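Local coordinates for uncharacterized protein YacP (PDB 5MQ8) that acts as an endoribonuclease (Rae1) of the PIN-like NYN family, involved in ribosome-dependent mRNA decay in Bacillus subtilis, at residues L33-K36 with M37-Y40; E127-T130 with I131-R134; I135-R138 with V139-I142. All blocks are in the same frame, centred on the assembly; numbering follows the deposited sequence.

Contact 1. Residues L33-K36 with M37-Y40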
loop_
_atom_site.group_PDB
_atom_site.type_symbol
_atom_site.label_atom_id
_atom_site.label_comp_id
_atom_site.label_asym_id
_atom_site.label_seq_id
_atom_site.Cartn_x
_atom_site.Cartn_y
_atom_site.Cartn_z
ATOM N N LEU A 33 -13.752 9.116 4.765
ATOM C CA LEU A 33 -13.722 9.727 6.092
ATOM C C LEU A 33 -13.313 8.738 7.180
ATOM O O LEU A 33 -12.460 9.076 8.000
ATOM C CB LEU A 33 -15.057 10.436 6.429
ATOM C CG LEU A 33 -15.190 11.058 7.825
ATOM C CD1 LEU A 33 -14.134 12.170 8.056
ATOM C CD2 LEU A 33 -16.599 11.589 8.032
ATOM N N ILE A 34 -13.878 7.515 7.166
ATOM C CA ILE A 34 -13.515 6.458 8.136
ATOM C C ILE A 34 -12.019 6.118 8.073
ATOM O O ILE A 34 -11.382 5.971 9.127
ATOM C CB ILE A 34 -14.418 5.210 7.979
ATOM C CG1 ILE A 34 -15.869 5.536 8.387
ATOM C CG2 ILE A 34 -13.879 4.022 8.777
ATOM C CD1 ILE A 34 -16.902 4.586 7.801
ATOM N N GLN A 35 -11.459 6.022 6.845
ATOM C CA GLN A 35 -10.041 5.721 6.634
ATOM C C GLN A 35 -9.163 6.860 7.176
ATOM O O GLN A 35 -8.182 6.582 7.865
ATOM C CB GLN A 35 -9.743 5.388 5.151
ATOM C CG GLN A 35 -8.265 5.055 4.823
ATOM C CD GLN A 35 -7.593 4.018 5.715
ATOM O OE1 GLN A 35 -6.448 4.186 6.151
ATOM N NE2 GLN A 35 -8.278 2.937 6.028
ATOM N N LYS A 36 -9.560 8.125 6.922
ATOM C CA LYS A 36 -8.874 9.312 7.443
ATOM C C LYS A 36 -8.876 9.308 8.973
ATOM O O LYS A 36 -7.853 9.629 9.584
ATOM C CB LYS A 36 -9.516 10.620 6.920
ATOM C CG LYS A 36 -9.398 10.873 5.413
ATOM C CD LYS A 36 -7.969 10.800 4.899
ATOM C CE LYS A 36 -7.822 9.649 3.933
ATOM N NZ LYS A 36 -6.469 9.031 3.988
ATOM N N MET A 37 -10.012 8.913 9.583
ATOM C CA MET A 37 -10.146 8.846 11.033
ATOM C C MET A 37 -9.345 7.684 11.654
ATOM O O MET A 37 -8.929 7.799 12.808
ATOM C CB MET A 37 -11.617 8.857 11.487
ATOM C CG MET A 37 -12.337 10.226 11.258
ATOM S SD MET A 37 -11.374 11.761 11.450
ATOM C CE MET A 37 -11.126 11.776 13.052
ATOM N N ALA A 38 -9.091 6.597 10.882
ATOM C CA ALA A 38 -8.260 5.464 11.311
ATOM C C ALA A 38 -6.824 5.959 11.441
ATOM O O ALA A 38 -6.200 5.711 12.461
ATOM C CB ALA A 38 -8.341 4.327 10.299
ATOM N N GLU A 39 -6.339 6.729 10.436
ATOM C CA GLU A 39 -5.011 7.333 10.434
ATOM C C GLU A 39 -4.844 8.287 11.629
ATOM O O GLU A 39 -3.824 8.209 12.315
ATOM C CB GLU A 39 -4.763 8.080 9.124
ATOM C CG GLU A 39 -4.393 7.164 7.983
ATOM C CD GLU A 39 -4.849 7.589 6.606
ATOM O OE1 GLU A 39 -5.058 8.803 6.389
ATOM O OE2 GLU A 39 -4.975 6.705 5.731
ATOM N N TYR A 40 -5.867 9.146 11.893
ATOM C CA TYR A 40 -5.903 10.103 13.000
ATOM C C TYR A 40 -5.805 9.371 14.333
ATOM O O TYR A 40 -4.965 9.751 15.152
ATOM C CB TYR A 40 -7.187 10.963 12.961
ATOM C CG TYR A 40 -7.197 12.107 13.954
ATOM C CD1 TYR A 40 -7.629 11.917 15.265
ATOM C CD2 TYR A 40 -6.800 13.385 13.578
ATOM C CE1 TYR A 40 -7.605 12.959 16.192
ATOM C CE2 TYR A 40 -6.814 14.445 14.486
ATOM C CZ TYR A 40 -7.209 14.226 15.795
ATOM O OH TYR A 40 -7.212 15.279 16.687
#
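Leu33 meets Met37 one turn further along helix 23-44: the two side chains run alongside each other, and Leu33 CD1 lies 4.2 Å from Met37 CG. Leu33 O also accepts Met37 N at 2.9 Å, with an N-H...O angle of 152°. Ile34 takes part through its carbonyl oxygen, which accepts Ala38 N. Gln35 O takes the N-H of Glu39 and, weakly, that of Ala38, while Ala38 CB rests 3.3 Å from Gln35 O. Apart from that weak i to i+3 bond, the backbone bonds follow the i to i+4 pattern of an alpha helix, here one packed on the parallel sheet of the PIN-like domain, where Met37 reaches Val48 and Val50 on strand 47-52 and Leu4 and Val6 on strand 3-7. Lys36 pairs with Glu39. Its chain bends at chi2 (-54°) and again beyond, bringing the amine alongside the carboxylate of Glu39, so that NZ stands 2.8 Å from Glu39 OE1 on the syn lone pair and makes a weak second bond to Glu39 OE2 at 3.3 Å. The same amine bridges to Glu132 of helix 121-145, two carboxylates thus sharing one cation. Lys36 O accepts Tyr40 N at 3.1 Å, and Tyr40 CB packs 3.7 Å from that oxygen.

Contact 2. Residues E127-T130 with I131-R134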
loop_
_atom_site.group_PDB
_atom_site.type_symbol
_atom_site.label_atom_id
_atom_site.label_comp_id
_atom_site.label_asym_id
_atom_site.label_seq_id
_atom_site.Cartn_x
_atom_site.Cartn_y
_atom_site.Cartn_z
ATOM N N GLU A 127 -5.386 19.007 10.337
ATOM C CA GLU A 127 -4.770 17.985 11.182
ATOM C C GLU A 127 -4.651 16.663 10.413
ATOM O O GLU A 127 -3.572 16.074 10.379
ATOM C CB GLU A 127 -5.590 17.785 12.454
ATOM C CG GLU A 127 -5.420 18.925 13.440
ATOM C CD GLU A 127 -6.094 18.776 14.788
ATOM O OE1 GLU A 127 -6.611 17.676 15.099
ATOM O OE2 GLU A 127 -6.063 19.763 15.558
ATOM N N VAL A 128 -5.746 16.238 9.745
ATOM C CA VAL A 128 -5.774 15.023 8.927
ATOM C C VAL A 128 -4.749 15.099 7.781
ATOM O O VAL A 128 -4.011 14.139 7.574
ATOM C CB VAL A 128 -7.222 14.681 8.444
ATOM C CG1 VAL A 128 -7.222 13.710 7.273
ATOM C CG2 VAL A 128 -8.074 14.138 9.593
ATOM N N GLU A 129 -4.689 16.236 7.055
ATOM C CA GLU A 129 -3.753 16.408 5.942
ATOM C C GLU A 129 -2.286 16.328 6.371
ATOM O O GLU A 129 -1.487 15.704 5.668
ATOM C CB GLU A 129 -4.045 17.687 5.148
ATOM C CG GLU A 129 -5.283 17.539 4.274
ATOM C CD GLU A 129 -5.763 18.765 3.518
ATOM O OE1 GLU A 129 -5.466 19.899 3.960
ATOM O OE2 GLU A 129 -6.479 18.589 2.505
ATOM N N THR A 130 -1.955 16.899 7.545
ATOM C CA THR A 130 -0.600 16.887 8.134
ATOM C C THR A 130 -0.219 15.452 8.537
ATOM O O THR A 130 0.882 15.014 8.209
ATOM C CB THR A 130 -0.521 17.883 9.334
ATOM O OG1 THR A 130 -0.756 19.206 8.892
ATOM C CG2 THR A 130 0.767 17.809 10.106
ATOM N N ILE A 131 -1.125 14.752 9.268
ATOM C CA ILE A 131 -0.954 13.365 9.736
ATOM C C ILE A 131 -0.753 12.400 8.548
ATOM O O ILE A 131 0.154 11.576 8.594
ATOM C CB ILE A 131 -2.108 12.943 10.690
ATOM C CG1 ILE A 131 -1.975 13.659 12.050
ATOM C CG2 ILE A 131 -2.174 11.421 10.871
ATOM C CD1 ILE A 131 -3.196 13.628 12.954
ATOM N N GLU A 132 -1.551 12.554 7.476
ATOM C CA GLU A 132 -1.452 11.764 6.250
ATOM C C GLU A 132 -0.038 11.861 5.649
ATOM O O GLU A 132 0.555 10.839 5.298
ATOM C CB GLU A 132 -2.432 12.293 5.195
ATOM C CG GLU A 132 -3.778 11.607 5.124
ATOM C CD GLU A 132 -4.580 12.036 3.909
ATOM O OE1 GLU A 132 -4.858 13.251 3.780
ATOM O OE2 GLU A 132 -4.890 11.166 3.061
ATOM N N ARG A 133 0.465 13.103 5.488
ATOM C CA ARG A 133 1.777 13.395 4.912
ATOM C C ARG A 133 2.905 12.866 5.768
ATOM O O ARG A 133 3.886 12.370 5.219
ATOM C CB ARG A 133 1.945 14.904 4.655
ATOM C CG ARG A 133 1.254 15.379 3.379
ATOM C CD ARG A 133 1.630 16.816 3.021
ATOM N NE ARG A 133 0.965 17.809 3.875
ATOM C CZ ARG A 133 -0.198 18.393 3.591
ATOM N NH1 ARG A 133 -0.846 18.095 2.470
ATOM N NH2 ARG A 133 -0.724 19.278 4.428
ATOM N N ARG A 134 2.749 12.944 7.101
ATOM C CA ARG A 134 3.729 12.483 8.073
ATOM C C ARG A 134 3.840 10.966 8.053
ATOM O O ARG A 134 4.959 10.446 8.024
ATOM C CB ARG A 134 3.392 12.993 9.483
ATOM C CG ARG A 134 4.451 13.937 10.051
ATOM C CD ARG A 134 3.949 14.737 11.241
ATOM N NE ARG A 134 4.203 16.172 11.072
ATOM C CZ ARG A 134 3.679 17.122 11.841
ATOM N NH1 ARG A 134 2.863 16.807 12.836
ATOM N NH2 ARG A 134 3.956 18.398 11.608
#
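The guanidinium of Arg133 has Glu129 O over the centre of one face, 3.6 Å above its plane, and that of Arg134 carries Thr130 CG2 in the matching place, 3.4 Å above. Both are i to i+4 contacts within helix 121-145, the long alpha helix that crosses helix 23-44 in this PIN-like domain. For Arg133 the bend at chi3 (-75°) folds the head back over its own helix, bringing NH2 within 3.8 Å of Glu129 CB. The charged ends nevertheless stay apart, since Glu129 OE1 and Arg133 NH2 are 4.8 Å from each other; the approach is to the backbone carbonyl and CB. Arg134 lies alongside Thr130, and the methyl is nearly centred on that face, CG2 being 3.5 Å from CZ. Thr130 can offer that methyl because CG2 is anti to the backbone N, while OG1 turns back to hydrogen-bond Arg126 O. On the buried side, Ile131 lays its side chain over the carbonyl of Glu127 and packs on Tyr40 and Tyr43 of helix 23-44. Glu132 extends toward Lys36 of the same helix. Beneath these side chains four backbone bonds hold the turn; the straightest joins Ile131 N to Glu127 O, with an N-H...O angle of 168°, and Ile131 CG1 stands 3.3 Å from that same carbonyl oxygen.

Contact 3. Residues I135-R138 with V139-I142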
loop_
_atom_site.group_PDB
_atom_site.type_symbol
_atom_site.label_atom_id
_atom_site.label_comp_id
_atom_site.label_asym_id
_atom_site.label_seq_id
_atom_site.Cartn_x
_atom_site.Cartn_y
_atom_site.Cartn_z
ATOM N N ILE A 135 2.682 10.251 8.059
ATOM C CA ILE A 135 2.655 8.788 8.018
ATOM C C ILE A 135 3.325 8.298 6.736
ATOM O O ILE A 135 4.174 7.411 6.809
ATOM C CB ILE A 135 1.229 8.190 8.224
ATOM C CG1 ILE A 135 0.729 8.439 9.651
ATOM C CG2 ILE A 135 1.190 6.683 7.886
ATOM C CD1 ILE A 135 -0.760 8.123 9.865
ATOM N N GLU A 136 2.979 8.919 5.586
ATOM C CA GLU A 136 3.531 8.586 4.271
ATOM C C GLU A 136 5.047 8.743 4.234
ATOM O O GLU A 136 5.727 7.848 3.727
ATOM C CB GLU A 136 2.877 9.418 3.162
ATOM C CG GLU A 136 1.550 8.865 2.683
ATOM C CD GLU A 136 0.928 9.563 1.487
ATOM O OE1 GLU A 136 1.662 9.884 0.523
ATOM O OE2 GLU A 136 -0.311 9.730 1.492
ATOM N N ARG A 137 5.570 9.860 4.796
ATOM C CA ARG A 137 7.003 10.156 4.863
ATOM C C ARG A 137 7.739 9.134 5.713
ATOM O O ARG A 137 8.792 8.662 5.291
ATOM C CB ARG A 137 7.259 11.566 5.401
ATOM C CG ARG A 137 7.562 12.586 4.314
ATOM C CD ARG A 137 8.280 13.827 4.851
ATOM N NE ARG A 137 7.449 14.604 5.775
ATOM C CZ ARG A 137 7.625 14.635 7.092
ATOM N NH1 ARG A 137 8.625 13.965 7.650
ATOM N NH2 ARG A 137 6.822 15.363 7.857
ATOM N N ARG A 138 7.189 8.773 6.884
ATOM C CA ARG A 138 7.789 7.793 7.801
ATOM C C ARG A 138 7.825 6.392 7.187
ATOM O O ARG A 138 8.775 5.640 7.436
ATOM C CB ARG A 138 7.062 7.762 9.159
ATOM C CG ARG A 138 7.246 9.046 9.972
ATOM C CD ARG A 138 8.245 8.918 11.121
ATOM N NE ARG A 138 7.643 8.371 12.342
ATOM C CZ ARG A 138 6.904 9.064 13.210
ATOM N NH1 ARG A 138 6.632 10.346 12.990
ATOM N NH2 ARG A 138 6.411 8.473 14.290
ATOM N N VAL A 139 6.767 6.040 6.407
ATOM C CA VAL A 139 6.668 4.752 5.730
ATOM C C VAL A 139 7.680 4.698 4.576
ATOM O O VAL A 139 8.353 3.682 4.433
ATOM C CB VAL A 139 5.210 4.390 5.333
ATOM C CG1 VAL A 139 5.162 3.188 4.407
ATOM C CG2 VAL A 139 4.372 4.122 6.578
ATOM N N ARG A 140 7.844 5.807 3.814
ATOM C CA ARG A 140 8.828 5.890 2.726
ATOM C C ARG A 140 10.252 5.778 3.266
ATOM O O ARG A 140 11.079 5.108 2.654
ATOM C CB ARG A 140 8.682 7.183 1.934
ATOM C CG ARG A 140 7.535 7.164 0.947
ATOM C CD ARG A 140 7.633 8.302 -0.051
ATOM N NE ARG A 140 6.304 8.706 -0.514
ATOM C CZ ARG A 140 5.661 9.793 -0.095
ATOM N NH1 ARG A 140 6.234 10.621 0.774
ATOM N NH2 ARG A 140 4.449 10.074 -0.558
ATOM N N LYS A 141 10.516 6.396 4.438
ATOM C CA LYS A 141 11.812 6.377 5.101
ATOM C C LYS A 141 12.175 4.967 5.558
ATOM O O LYS A 141 13.252 4.488 5.202
ATOM C CB LYS A 141 11.845 7.387 6.269
ATOM C CG LYS A 141 13.147 7.398 7.071
ATOM C CD LYS A 141 13.032 8.268 8.311
ATOM C CE LYS A 141 14.210 8.112 9.241
ATOM N NZ LYS A 141 14.037 6.954 10.150
ATOM N N ILE A 142 11.290 4.298 6.325
ATOM C CA ILE A 142 11.571 2.953 6.836
ATOM C C ILE A 142 11.592 1.869 5.724
ATOM O O ILE A 142 12.338 0.900 5.864
ATOM C CB ILE A 142 10.671 2.541 8.034
ATOM C CG1 ILE A 142 11.272 1.332 8.816
ATOM C CG2 ILE A 142 9.225 2.262 7.619
ATOM C CD1 ILE A 142 12.771 1.476 9.375
#
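Val139 touches Ile135 through their CG2 methyls, 4.3 Å apart, and its CG2 also lies 3.3 Å from Ile135 O, the oxygen that accepts Val139 N. This apolar strip faces the second subunit, where Phe161 packs on Ile135 and Thr160 on Val139. Arg140 reaches back one turn along Glu136, the two chains side by side, and forms a salt bridge: NH2 is 3.0 Å from Glu136 OE1. The carboxylate and guanidinium planes stand 79° apart, which excludes a coplanar two-pronged pairing, and one oxygen meets one nitrogen. Extension of Arg140 from CG to NE (chi2 -166°, chi3 -151°) carries the head that far, with Glu136 O lying over one face of the guanidinium. Lys141 contributes its backbone N to Arg137 O and sets CB 3.5 Å from that oxygen, while its amine leads away from the first turn. Ile142 N closes the series on Arg138 O at 3.1 Å, and Ile142 CG2 rests 3.4 Å from the same oxygen; Trp164 of the second subunit packs on both Arg138 and Ile142. An i to i+4 Glu-Arg bridge on one side and an apolar strip on another mark an amphipathic alpha helix, used here at a subunit interface.

Contact 1 is the buried one, its centre about 4 Å from that of the chain, whereas the centres of contacts 2 and 3, both on helix 121-145, lie about 13 and 21 Å from the chain centre. Contact 1 belongs to helix 23-44, and the two helices are joined where contacts 1 and 2 meet, by a salt bridge and a probable hydrogen bond from Tyr40 OH to Glu127 OE1. Contact 3 meets contact 1 through Ile135 CD1, packed against Glu39 O. The chemistry shifts accordingly, from a lysine shared between two carboxylates, one of them buried, through arginines folded over carbonyl and methyl, to an outer Glu-Arg bridge beside a buried apolar strip against the second subunit. Contacts 1 and 3 both pack on that subunit.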